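Local coordinates for protein 2-hydroxyisobutyryl-CoA synthetase (Aquincola tertiaricarbonis, PDB 6HDY) that is a CoA synthetase of the AMP-binding enzyme family (ANL clan), with a large N-terminal portion and a smaller C-terminal domain, at residues Val95-Leu100 with Met278-Pro283; Arg145-Ala150 with Leu330-Gln335; Met285-Thr290 with Pro325-Leu330; Glu307-Ala312 with Met337-Ser342. One frame throughout, in Å; residues are numbered along the deposited sequence.

Interaction 1 (Val95-Leu100 with Met278-Pro283); sequences VKKTDL and MAEMSP. With 3HL ((3S)-3-hydroxybutanoic acid), chain B; 8LQ ([[(2~{R},3~{S},4~{R},5~{R})-5-(6-aminopurin-9-yl)-3,4-bis(oxidanyl)oxolan-2-yl]methoxy-oxidanyl-phosphoryl] (3~{S})-3-oxidanylbutanoate), chain C.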
# COMPACT_ATOMS: atom_id res chain seq x y z
N VAL A 95 -13.61 10.66 25.24
CA VAL A 95 -12.19 10.40 25.05
C VAL A 95 -11.70 11.45 24.05
O VAL A 95 -12.37 11.70 23.06
CB VAL A 95 -11.93 8.98 24.51
CG1 VAL A 95 -10.44 8.77 24.18
CG2 VAL A 95 -12.44 7.92 25.50
N LYS A 96 -10.56 12.07 24.33
CA LYS A 96 -9.90 13.02 23.44
C LYS A 96 -8.68 12.32 22.80
O LYS A 96 -8.12 11.39 23.39
CB LYS A 96 -9.44 14.27 24.23
CG LYS A 96 -10.59 15.19 24.65
CD LYS A 96 -10.09 16.27 25.60
CE LYS A 96 -11.14 17.31 25.92
NZ LYS A 96 -10.67 18.27 26.97
N LYS A 97 -8.26 12.76 21.60
CA LYS A 97 -7.08 12.22 20.91
C LYS A 97 -5.80 12.43 21.77
O LYS A 97 -4.93 11.55 21.82
CB LYS A 97 -6.93 12.84 19.51
CG LYS A 97 -7.48 11.95 18.39
CD LYS A 97 -8.77 12.50 17.79
CE LYS A 97 -8.53 13.47 16.67
NZ LYS A 97 -9.46 14.63 16.76
N THR A 98 -5.74 13.54 22.53
CA THR A 98 -4.65 13.83 23.46
C THR A 98 -4.59 12.76 24.58
O THR A 98 -3.49 12.45 25.05
CB THR A 98 -4.78 15.24 24.07
OG1 THR A 98 -5.97 15.30 24.85
CG2 THR A 98 -4.82 16.34 23.02
N ASP A 99 -5.76 12.17 24.99
CA ASP A 99 -5.82 11.13 26.02
C ASP A 99 -5.20 9.84 25.51
O ASP A 99 -4.51 9.17 26.25
CB ASP A 99 -7.27 10.89 26.52
CG ASP A 99 -7.95 12.12 27.11
OD1 ASP A 99 -7.25 12.93 27.77
OD2 ASP A 99 -9.18 12.24 26.97
N LEU A 100 -5.42 9.51 24.23
CA LEU A 100 -4.88 8.33 23.58
C LEU A 100 -3.34 8.39 23.49
O LEU A 100 -2.66 7.40 23.77
CB LEU A 100 -5.48 8.22 22.16
CG LEU A 100 -6.75 7.38 21.98
CD1 LEU A 100 -7.46 7.05 23.29
CD2 LEU A 100 -7.64 7.99 20.94
N MET A 278 -13.37 8.60 11.42
CA MET A 278 -11.98 8.70 11.84
C MET A 278 -11.30 7.37 11.72
O MET A 278 -11.96 6.34 11.72
CB MET A 278 -11.91 9.16 13.30
CG MET A 278 -12.78 10.38 13.61
SD MET A 278 -12.71 10.81 15.35
CE MET A 278 -13.95 10.18 15.83
N ALA A 279 -9.96 7.38 11.66
CA ALA A 279 -9.10 6.20 11.59
C ALA A 279 -9.20 5.41 12.89
O ALA A 279 -9.19 4.17 12.86
CB ALA A 279 -7.66 6.64 11.34
N GLU A 280 -9.32 6.12 14.03
CA GLU A 280 -9.46 5.51 15.38
C GLU A 280 -10.79 4.76 15.40
O GLU A 280 -10.94 3.81 16.14
CB GLU A 280 -9.52 6.59 16.48
CG GLU A 280 -8.23 7.34 16.77
CD GLU A 280 -7.87 8.45 15.80
OE1 GLU A 280 -8.63 8.70 14.83
OE2 GLU A 280 -6.80 9.06 15.98
N MET A 281 -11.74 5.20 14.56
CA MET A 281 -13.09 4.64 14.46
C MET A 281 -13.29 3.63 13.33
O MET A 281 -14.44 3.41 12.94
CB MET A 281 -14.14 5.77 14.35
CG MET A 281 -14.18 6.63 15.57
SD MET A 281 -14.36 5.59 17.04
CE MET A 281 -14.40 6.71 18.11
N SER A 282 -12.20 2.97 12.81
CA SER A 282 -12.40 1.93 11.79
C SER A 282 -13.28 0.86 12.44
O SER A 282 -13.04 0.54 13.60
CB SER A 282 -11.09 1.32 11.33
OG SER A 282 -10.24 2.31 10.80
N PRO A 283 -14.37 0.37 11.81
CA PRO A 283 -14.86 0.64 10.44
C PRO A 283 -15.36 2.09 10.28
O PRO A 283 -16.42 2.46 10.79
CB PRO A 283 -15.95 -0.44 10.25
CG PRO A 283 -16.45 -0.72 11.64
CD PRO A 283 -15.22 -0.62 12.51
CA 3HL B . -10.12 8.82 7.67
CB 3HL B . -9.50 7.59 8.37
OG1 3HL B . -10.32 6.43 8.30
CG2 3HL B . -8.18 7.22 7.78
C 3HL B . -11.43 8.42 7.04
OA 3HL B . -11.43 7.63 6.11
OB 3HL B . -12.54 8.83 7.71
N9 8LQ C . -12.85 13.52 7.51
C8 8LQ C . -12.75 12.21 7.23
N7 8LQ C . -13.75 11.87 6.42
C5 8LQ C . -14.50 12.97 6.21
C6 8LQ C . -15.58 13.22 5.45
N6 8LQ C . -16.12 12.21 4.78
N1 8LQ C . -16.14 14.44 5.39
C2 8LQ C . -15.58 15.51 6.09
N3 8LQ C . -14.42 15.25 6.81
C4 8LQ C . -13.93 13.99 6.88
CAA 8LQ C . -9.59 6.72 7.65
CAZ 8LQ C . -10.70 7.55 6.96
OAE 8LQ C . -10.27 7.96 5.67
CAL 8LQ C . -11.09 8.81 7.77
CAS 8LQ C . -9.86 9.68 8.04
OAC 8LQ C . -9.41 10.41 7.16
OAQ 8LQ C . -9.28 9.51 9.28
PBC 8LQ C . -8.18 10.51 9.88
OAH 8LQ C . -6.94 10.37 8.90
OAD 8LQ C . -7.84 10.24 11.28
O5' 8LQ C . -8.85 11.94 9.75
C5' 8LQ C . -10.14 12.09 10.33
C4' 8LQ C . -10.64 13.50 10.09
O4' 8LQ C . -10.71 13.74 8.66
C3' 8LQ C . -12.02 13.55 10.57
O3' 8LQ C . -12.05 13.86 11.99
C2' 8LQ C . -12.58 14.69 9.71
O2' 8LQ C . -12.09 16.01 10.18
C1' 8LQ C . -11.96 14.37 8.37

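Interaction 2 (Arg145-Ala150 with Leu330-Gln335); sequences RAIANA and LERTSQ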
# COMPACT_ATOMS: atom_id res chain seq x y z
N ARG A 145 -11.61 -8.54 10.67
CA ARG A 145 -12.79 -9.24 10.10
C ARG A 145 -14.07 -8.43 10.34
O ARG A 145 -14.85 -8.26 9.41
CB ARG A 145 -12.92 -10.70 10.61
CG ARG A 145 -11.77 -11.66 10.20
CD ARG A 145 -11.15 -11.42 8.82
NE ARG A 145 -12.11 -11.42 7.70
CZ ARG A 145 -11.88 -10.83 6.53
NH1 ARG A 145 -10.75 -10.19 6.31
NH2 ARG A 145 -12.79 -10.89 5.56
N ALA A 146 -14.25 -7.87 11.55
CA ALA A 146 -15.42 -7.02 11.87
C ALA A 146 -15.46 -5.77 10.93
O ALA A 146 -16.52 -5.41 10.43
CB ALA A 146 -15.40 -6.59 13.33
N ILE A 147 -14.29 -5.18 10.65
CA ILE A 147 -14.14 -4.02 9.76
C ILE A 147 -14.45 -4.40 8.29
O ILE A 147 -15.17 -3.67 7.61
CB ILE A 147 -12.71 -3.39 9.90
CG1 ILE A 147 -12.49 -2.81 11.31
CG2 ILE A 147 -12.46 -2.32 8.79
CD1 ILE A 147 -11.01 -2.50 11.73
N ALA A 148 -13.88 -5.53 7.80
CA ALA A 148 -14.08 -6.00 6.43
C ALA A 148 -15.56 -6.29 6.14
O ALA A 148 -16.07 -5.93 5.07
CB ALA A 148 -13.23 -7.23 6.15
N ASN A 149 -16.26 -6.91 7.10
CA ASN A 149 -17.68 -7.23 6.99
C ASN A 149 -18.56 -6.00 7.02
O ASN A 149 -19.44 -5.86 6.16
CB ASN A 149 -18.09 -8.24 8.04
CG ASN A 149 -17.68 -9.62 7.68
OD1 ASN A 149 -18.42 -10.34 7.01
ND2 ASN A 149 -16.49 -10.03 8.07
N ALA A 150 -18.30 -5.08 7.98
CA ALA A 150 -19.01 -3.80 8.08
C ALA A 150 -18.84 -3.05 6.79
O ALA A 150 -19.82 -2.56 6.25
CB ALA A 150 -18.43 -2.96 9.21
N LEU A 330 -19.27 -0.64 18.53
CA LEU A 330 -20.15 -1.68 19.09
C LEU A 330 -19.67 -3.11 18.76
O LEU A 330 -20.18 -4.09 19.31
CB LEU A 330 -21.61 -1.47 18.63
CG LEU A 330 -22.27 -0.12 18.91
CD1 LEU A 330 -23.67 -0.09 18.39
CD2 LEU A 330 -22.25 0.19 20.39
N GLU A 331 -18.67 -3.24 17.87
CA GLU A 331 -18.16 -4.51 17.37
C GLU A 331 -16.64 -4.58 17.31
O GLU A 331 -16.08 -5.10 16.33
CB GLU A 331 -18.78 -4.81 15.98
CG GLU A 331 -20.29 -5.05 16.00
CD GLU A 331 -20.91 -5.51 14.69
OE1 GLU A 331 -20.30 -5.32 13.62
OE2 GLU A 331 -22.03 -6.06 14.74
N ARG A 332 -15.94 -4.08 18.36
CA ARG A 332 -14.47 -4.12 18.43
C ARG A 332 -13.95 -4.51 19.79
O ARG A 332 -14.39 -3.98 20.81
CB ARG A 332 -13.84 -2.79 17.95
CG ARG A 332 -13.81 -2.66 16.43
CD ARG A 332 -12.84 -1.62 15.92
NE ARG A 332 -11.44 -1.87 16.30
CZ ARG A 332 -10.43 -1.08 15.96
NH1 ARG A 332 -10.65 0.02 15.23
NH2 ARG A 332 -9.19 -1.37 16.34
N THR A 333 -12.99 -5.44 19.81
CA THR A 333 -12.35 -5.91 21.04
C THR A 333 -10.95 -5.29 21.23
O THR A 333 -10.46 -5.25 22.35
CB THR A 333 -12.29 -7.44 21.06
OG1 THR A 333 -11.65 -7.90 19.86
CG2 THR A 333 -13.67 -8.09 21.22
N SER A 334 -10.31 -4.82 20.14
CA SER A 334 -8.95 -4.23 20.19
C SER A 334 -9.05 -2.72 20.05
O SER A 334 -9.73 -2.24 19.13
CB SER A 334 -8.05 -4.82 19.09
OG SER A 334 -8.32 -4.23 17.83
N GLN A 335 -8.38 -1.96 20.97
CA GLN A 335 -8.45 -0.49 21.01
C GLN A 335 -9.89 0.03 20.85
O GLN A 335 -10.14 0.89 20.00
CB GLN A 335 -7.47 0.16 20.01
CG GLN A 335 -6.00 -0.13 20.37
CD GLN A 335 -5.03 0.59 19.44
OE1 GLN A 335 -5.18 0.56 18.22
NE2 GLN A 335 -4.02 1.23 20.00
O HOH W 1 -18.13 -4.28 12.33

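Interaction 3 (Met285-Thr290 with Pro325-Leu330); sequences MNVAGT and PVYTHL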
# COMPACT_ATOMS: atom_id res chain seq x y z
N MET A 285 -16.40 3.68 7.72
CA MET A 285 -17.55 3.85 6.83
C MET A 285 -18.87 3.83 7.65
O MET A 285 -19.93 3.85 7.06
CB MET A 285 -17.55 2.77 5.71
CG MET A 285 -16.45 2.96 4.69
SD MET A 285 -16.42 1.76 3.33
CE MET A 285 -17.81 2.27 2.43
N ASN A 286 -18.80 3.84 9.01
CA ASN A 286 -19.98 3.88 9.92
C ASN A 286 -20.89 5.12 9.64
O ASN A 286 -22.03 5.19 10.10
CB ASN A 286 -19.52 3.82 11.39
CG ASN A 286 -18.84 5.08 11.86
OD1 ASN A 286 -17.72 5.37 11.49
ND2 ASN A 286 -19.52 5.90 12.63
N VAL A 287 -20.35 6.09 8.93
CA VAL A 287 -21.08 7.25 8.41
C VAL A 287 -20.84 7.18 6.90
O VAL A 287 -19.68 7.13 6.46
CB VAL A 287 -20.77 8.64 9.04
CG1 VAL A 287 -21.27 8.72 10.48
CG2 VAL A 287 -19.28 9.00 8.96
N ALA A 288 -21.93 6.96 6.14
CA ALA A 288 -21.86 6.77 4.68
C ALA A 288 -23.18 6.93 3.98
O ALA A 288 -24.20 6.40 4.44
CB ALA A 288 -21.28 5.38 4.35
N GLY A 289 -23.12 7.55 2.81
CA GLY A 289 -24.29 7.68 1.93
C GLY A 289 -24.60 6.36 1.24
O GLY A 289 -23.76 5.44 1.19
N THR A 290 -25.85 6.23 0.75
CA THR A 290 -26.27 5.00 0.06
C THR A 290 -26.66 5.33 -1.39
O THR A 290 -26.71 6.50 -1.74
CB THR A 290 -27.35 4.26 0.86
OG1 THR A 290 -28.57 4.99 0.77
CG2 THR A 290 -26.98 4.05 2.32
N PRO A 325 -19.64 15.23 16.21
CA PRO A 325 -19.77 13.76 16.31
C PRO A 325 -18.89 13.15 17.41
O PRO A 325 -17.69 13.45 17.54
CB PRO A 325 -19.36 13.28 14.92
CG PRO A 325 -19.48 14.50 14.01
CD PRO A 325 -19.08 15.63 14.90
N VAL A 326 -19.51 12.33 18.25
CA VAL A 326 -18.91 11.57 19.35
C VAL A 326 -19.25 10.13 18.98
O VAL A 326 -20.41 9.84 18.68
CB VAL A 326 -19.43 12.01 20.76
CG1 VAL A 326 -19.05 11.00 21.85
CG2 VAL A 326 -18.94 13.41 21.12
N TYR A 327 -18.21 9.24 18.93
CA TYR A 327 -18.40 7.87 18.45
C TYR A 327 -18.05 6.78 19.43
O TYR A 327 -17.09 6.92 20.19
CB TYR A 327 -17.57 7.64 17.18
CG TYR A 327 -17.77 8.61 16.04
CD1 TYR A 327 -18.85 8.49 15.16
CD2 TYR A 327 -16.81 9.58 15.75
CE1 TYR A 327 -18.98 9.32 14.05
CE2 TYR A 327 -16.92 10.41 14.63
CZ TYR A 327 -18.02 10.27 13.78
OH TYR A 327 -18.15 11.10 12.69
N THR A 328 -18.78 5.65 19.34
CA THR A 328 -18.56 4.45 20.15
C THR A 328 -18.63 3.19 19.28
O THR A 328 -19.63 2.98 18.59
CB THR A 328 -19.50 4.39 21.37
OG1 THR A 328 -19.34 5.56 22.18
CG2 THR A 328 -19.26 3.14 22.22
N HIS A 329 -17.57 2.35 19.35
CA HIS A 329 -17.50 1.04 18.71
C HIS A 329 -18.48 0.07 19.36
O HIS A 329 -18.47 -0.08 20.59
CB HIS A 329 -16.07 0.41 18.84
CG HIS A 329 -15.07 0.98 17.87
ND1 HIS A 329 -13.90 1.58 18.31
CD2 HIS A 329 -15.08 0.98 16.52
CE1 HIS A 329 -13.25 1.94 17.22
NE2 HIS A 329 -13.93 1.61 16.12
N LEU A 330 -19.27 -0.64 18.53
CA LEU A 330 -20.15 -1.68 19.09
C LEU A 330 -19.67 -3.11 18.76
O LEU A 330 -20.18 -4.09 19.31
CB LEU A 330 -21.61 -1.47 18.63
CG LEU A 330 -22.27 -0.12 18.91
CD1 LEU A 330 -23.67 -0.09 18.39
CD2 LEU A 330 -22.25 0.19 20.39

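Interaction 4 (Glu307-Ala312 with Met337-Ser342); sequences EVCDPA and MIRLLS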
# COMPACT_ATOMS: atom_id res chain seq x y z
N GLU A 307 -23.19 10.03 18.08
CA GLU A 307 -23.91 11.03 18.85
C GLU A 307 -23.46 12.41 18.36
O GLU A 307 -22.27 12.69 18.34
CB GLU A 307 -23.56 10.93 20.33
CG GLU A 307 -23.86 9.61 20.99
CD GLU A 307 -23.26 9.54 22.38
OE1 GLU A 307 -22.06 9.22 22.49
OE2 GLU A 307 -23.96 9.92 23.35
N VAL A 308 -24.40 13.27 17.97
CA VAL A 308 -24.02 14.62 17.55
C VAL A 308 -24.29 15.51 18.76
O VAL A 308 -25.44 15.67 19.20
CB VAL A 308 -24.63 15.04 16.20
CG1 VAL A 308 -24.37 16.52 15.89
CG2 VAL A 308 -24.09 14.16 15.08
N CYS A 309 -23.20 15.98 19.37
CA CYS A 309 -23.24 16.63 20.66
C CYS A 309 -22.89 18.11 20.67
O CYS A 309 -22.16 18.61 19.81
CB CYS A 309 -22.36 15.86 21.64
SG CYS A 309 -22.79 14.09 21.80
N ASP A 310 -23.37 18.78 21.71
CA ASP A 310 -23.04 20.16 21.97
C ASP A 310 -21.63 20.10 22.62
O ASP A 310 -21.50 19.48 23.68
CB ASP A 310 -24.09 20.76 22.92
CG ASP A 310 -23.99 22.25 23.17
OD1 ASP A 310 -22.89 22.82 22.99
OD2 ASP A 310 -25.00 22.84 23.61
N PRO A 311 -20.58 20.71 21.99
CA PRO A 311 -19.22 20.65 22.57
C PRO A 311 -19.04 21.26 23.96
O PRO A 311 -17.99 21.08 24.59
CB PRO A 311 -18.36 21.39 21.53
CG PRO A 311 -19.16 21.34 20.26
CD PRO A 311 -20.58 21.45 20.71
N ALA A 312 -20.07 21.98 24.45
CA ALA A 312 -20.09 22.62 25.76
C ALA A 312 -20.42 21.63 26.87
O ALA A 312 -19.97 21.82 28.00
CB ALA A 312 -21.09 23.76 25.76
N MET A 337 -13.04 2.25 21.04
CA MET A 337 -13.25 3.67 21.31
C MET A 337 -14.64 3.87 21.88
O MET A 337 -15.63 3.48 21.25
CB MET A 337 -13.11 4.50 20.02
CG MET A 337 -11.71 4.59 19.44
SD MET A 337 -10.37 5.24 20.46
CE MET A 337 -11.09 6.42 21.32
N ILE A 338 -14.71 4.40 23.11
CA ILE A 338 -15.98 4.64 23.78
C ILE A 338 -16.15 6.13 24.01
O ILE A 338 -15.50 6.71 24.89
CB ILE A 338 -16.19 3.78 25.07
CG1 ILE A 338 -15.91 2.29 24.80
CG2 ILE A 338 -17.61 3.98 25.62
CD1 ILE A 338 -15.73 1.47 26.01
N ARG A 339 -17.02 6.72 23.22
CA ARG A 339 -17.33 8.15 23.24
C ARG A 339 -16.09 8.97 22.87
O ARG A 339 -15.70 9.87 23.60
CB ARG A 339 -18.02 8.58 24.56
CG ARG A 339 -19.49 8.28 24.49
CD ARG A 339 -20.32 8.62 25.71
NE ARG A 339 -20.14 9.98 26.22
CZ ARG A 339 -20.80 11.05 25.80
NH1 ARG A 339 -21.67 10.96 24.80
NH2 ARG A 339 -20.59 12.23 26.37
N LEU A 340 -15.48 8.65 21.73
CA LEU A 340 -14.36 9.46 21.24
C LEU A 340 -14.90 10.73 20.58
O LEU A 340 -15.78 10.67 19.71
CB LEU A 340 -13.43 8.69 20.27
CG LEU A 340 -12.29 9.48 19.54
CD1 LEU A 340 -11.19 9.91 20.51
CD2 LEU A 340 -11.70 8.64 18.39
N LEU A 341 -14.37 11.87 21.04
CA LEU A 341 -14.69 13.20 20.55
C LEU A 341 -13.97 13.40 19.19
O LEU A 341 -12.76 13.26 19.12
CB LEU A 341 -14.25 14.25 21.59
CG LEU A 341 -14.34 15.74 21.20
CD1 LEU A 341 -15.78 16.15 20.88
CD2 LEU A 341 -13.81 16.63 22.31
N SER A 342 -14.73 13.65 18.11
CA SER A 342 -14.15 13.82 16.78
C SER A 342 -13.49 15.17 16.61
O SER A 342 -12.44 15.27 15.97
CB SER A 342 -15.19 13.63 15.69
OG SER A 342 -16.11 14.71 15.68

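Interaction 1 (Val95-Leu100 with Met278-Pro283)
K97 and E280 meet by van der Waals contact, their side chains crossing at about a right angle: K97 CG lies 3.8 Å from E280 OE2. L100, one helical turn further on, adds an apolar touch, with its CD2 4.3 Å from E280 CG. The first torsion of E280 sets CG beside the backbone N, where it meets L100; the bend at chi2 (78°) then turns the carboxylate until OE2 is the atom near K97 CG.

Any electrostatic attraction between the two opposite charges is probably modest, since K97 NZ stays 6.2 Å from E280 OE2. The bent lysine chain carries its amine instead to a weak hydrogen bond with S342 O.

Within each segment, hydrogen bonds fix the backbones that present these groups. K96 occupies the N-cap position of helix 97-106, and its N donates to D99 OD2 at 3.0 Å, meeting the carboxylate from above its plane. A type I turn runs from A279 to S282. There A279 O accepts from S282 OG at 3.0 Å and from S282 N at 3.2 Å, both reaching it from the same face of the carbonyl.

This turn belongs to the loop that follows strand 271-274, and E280 appears to match the glutamate ending a signature motif of ANL enzymes, which helps to bind a metal in relatives.

Ligand contacts come from the same turn. A279 CB approaches 8LQ OAD to 3.6 Å, and E280 OE1 lies 3.9 Å from that oxygen. 3HL and 8LQ overlap in space, so they must be alternative occupants of one pocket.

Interaction 2 (Arg145-Ala150 with Leu330-Gln335)
A146 and E331 make the closest approach between helix 141-157 and the loop that joins strands 322-329 and 340-347, where a helix packs on a connecting loop of the AMP-binding enzyme fold. A146 has more surface buried by this contact than any other residue of the two segments, and its CB sits 3.4 Å from E331 O. Backbone proximity explains this: the CA atoms of A146 and E331 are the nearest pair across the contact.

E331 also reaches the helix through a solvent bridge. One water donates to A146 O and to E331 OE1, at 2.7 Å in each case, so it links the helix carbonyl to the carboxylate. That carboxylate is further held by Y21, which bonds OE1, and by R38, which forms a salt bridge with OE2; a buried acidic group is thus paired from several directions.

I147 supplies the third part. Its CB points along the interface, but the chain, extended at chi2 (164°), brings CD1 to 4.3 Å from R332 NH1. The guanidinium is anchored by other partners: NH1 bonds S282 O, and NE forms a salt bridge with D143. The isoleucine methyl therefore packs beside a group whose polar needs are largely met outside the contact.

A last restraint comes from inside the loop, where R332 NH2 donates a weak, nearly straight bond (169°) to S334 OG, 3.3 Å away and in the guanidinium plane.

Interaction 3 (Met285-Thr290 with Pro325-Leu330)
Y327 reaches out from strand 322-329 toward the 285-290 segment, where N286 and V287 receive its ring. From CB the side chain leaves with CG beside the backbone N (chi1 -54°), which swings the ring off the strand and toward the other segment. CB and CG remain more than 4.5 Å from N286; the first atoms to touch are CD1 and CE1, and the end of the N286 side chain comes to this side of the ring. The amide and ring planes stand 86° apart, close to perpendicular. That angle holds even though the amide is probably turned over in the model, which leaves its nitrogen and oxygen impossible to tell apart with confidence.

Beyond, CE1 also meets V287 CG1 at 4.3 Å. This methyl lies at the ring edge, near its plane, so the valine packs against the rim. At the tip, Y327 OH passes V287 CG2 at 4.4 Å. The ring's remaining surroundings include M278, M281 and S277 of the neighbouring loop.

Strand 287-288 belongs to a three-stranded antiparallel sheet and strand 322-329 to a five-stranded one; the tyrosine connects the two sheets. V287 lies close to the pocket, its nearest side-chain atom about 6 Å from the nearest atom of 8LQ.

Chemically, the valine methyl sits at the ring's rim while the amide approaches obliquely near CD1 and CE1. The part that can be assigned is apolar, V287 against Y327; what the amide contributes is left open by its uncertain orientation.

Interaction 4 (Glu307-Ala312 with Met337-Ser342)
E307 and R339 are brought together by an extended glutamate, its CG beside the backbone N, and by an arginine whose chain folds at chi3 (50°). The two side chains cross at about a right angle. A single nitrogen, R339 NH1, does the gripping: it is 2.9 Å from E307 OE2 in a salt bridge, and it also donates a weak, bent bond (142°) to E307 OE1 at 2.9 Å. Because both oxygens meet this one nitrogen, at the edge of the guanidinium, the pairing is not two-by-two; the planes are also 62° apart. The aliphatic part helps, with R339 CG 3.4 Å from E307 OE1.

Other partners fix the guanidinium: NE bonds V92 O and NH2 bonds M314 O. C309 SG is more remote, 4.5 Å from R339 NH1.

Strand 322-329 runs between the two segments, and E307 and R339 both touch its V326 while their ends meet. R339 has a left-handed helical backbone conformation, and with L340 it faces Y327: a G1 beta bulge in an antiparallel sheet, from which the arginine reaches over to the next strand but one.

The four contacts lie in one neighbourhood, with centres 11 to 20 Å apart, interactions 1 and 4 being closest and 2 and 4 farthest. Along the chain interaction 1 closes before interactions 3 and 4 open and crosses interaction 2; interaction 3 is nested inside the loop closed by interaction 2, and interaction 4 crosses both 2 and 3. The 325-330 side of interaction 3 and both sides of interaction 4 belong to the five-stranded antiparallel sheet. S282 O ties interaction 1 to H329 and R332, while V95 pairs its backbone with R339 and L341. M278 and E280 of the pocket lie on this sheet, while S282 and P283 of the same loop pack on helix 141-157.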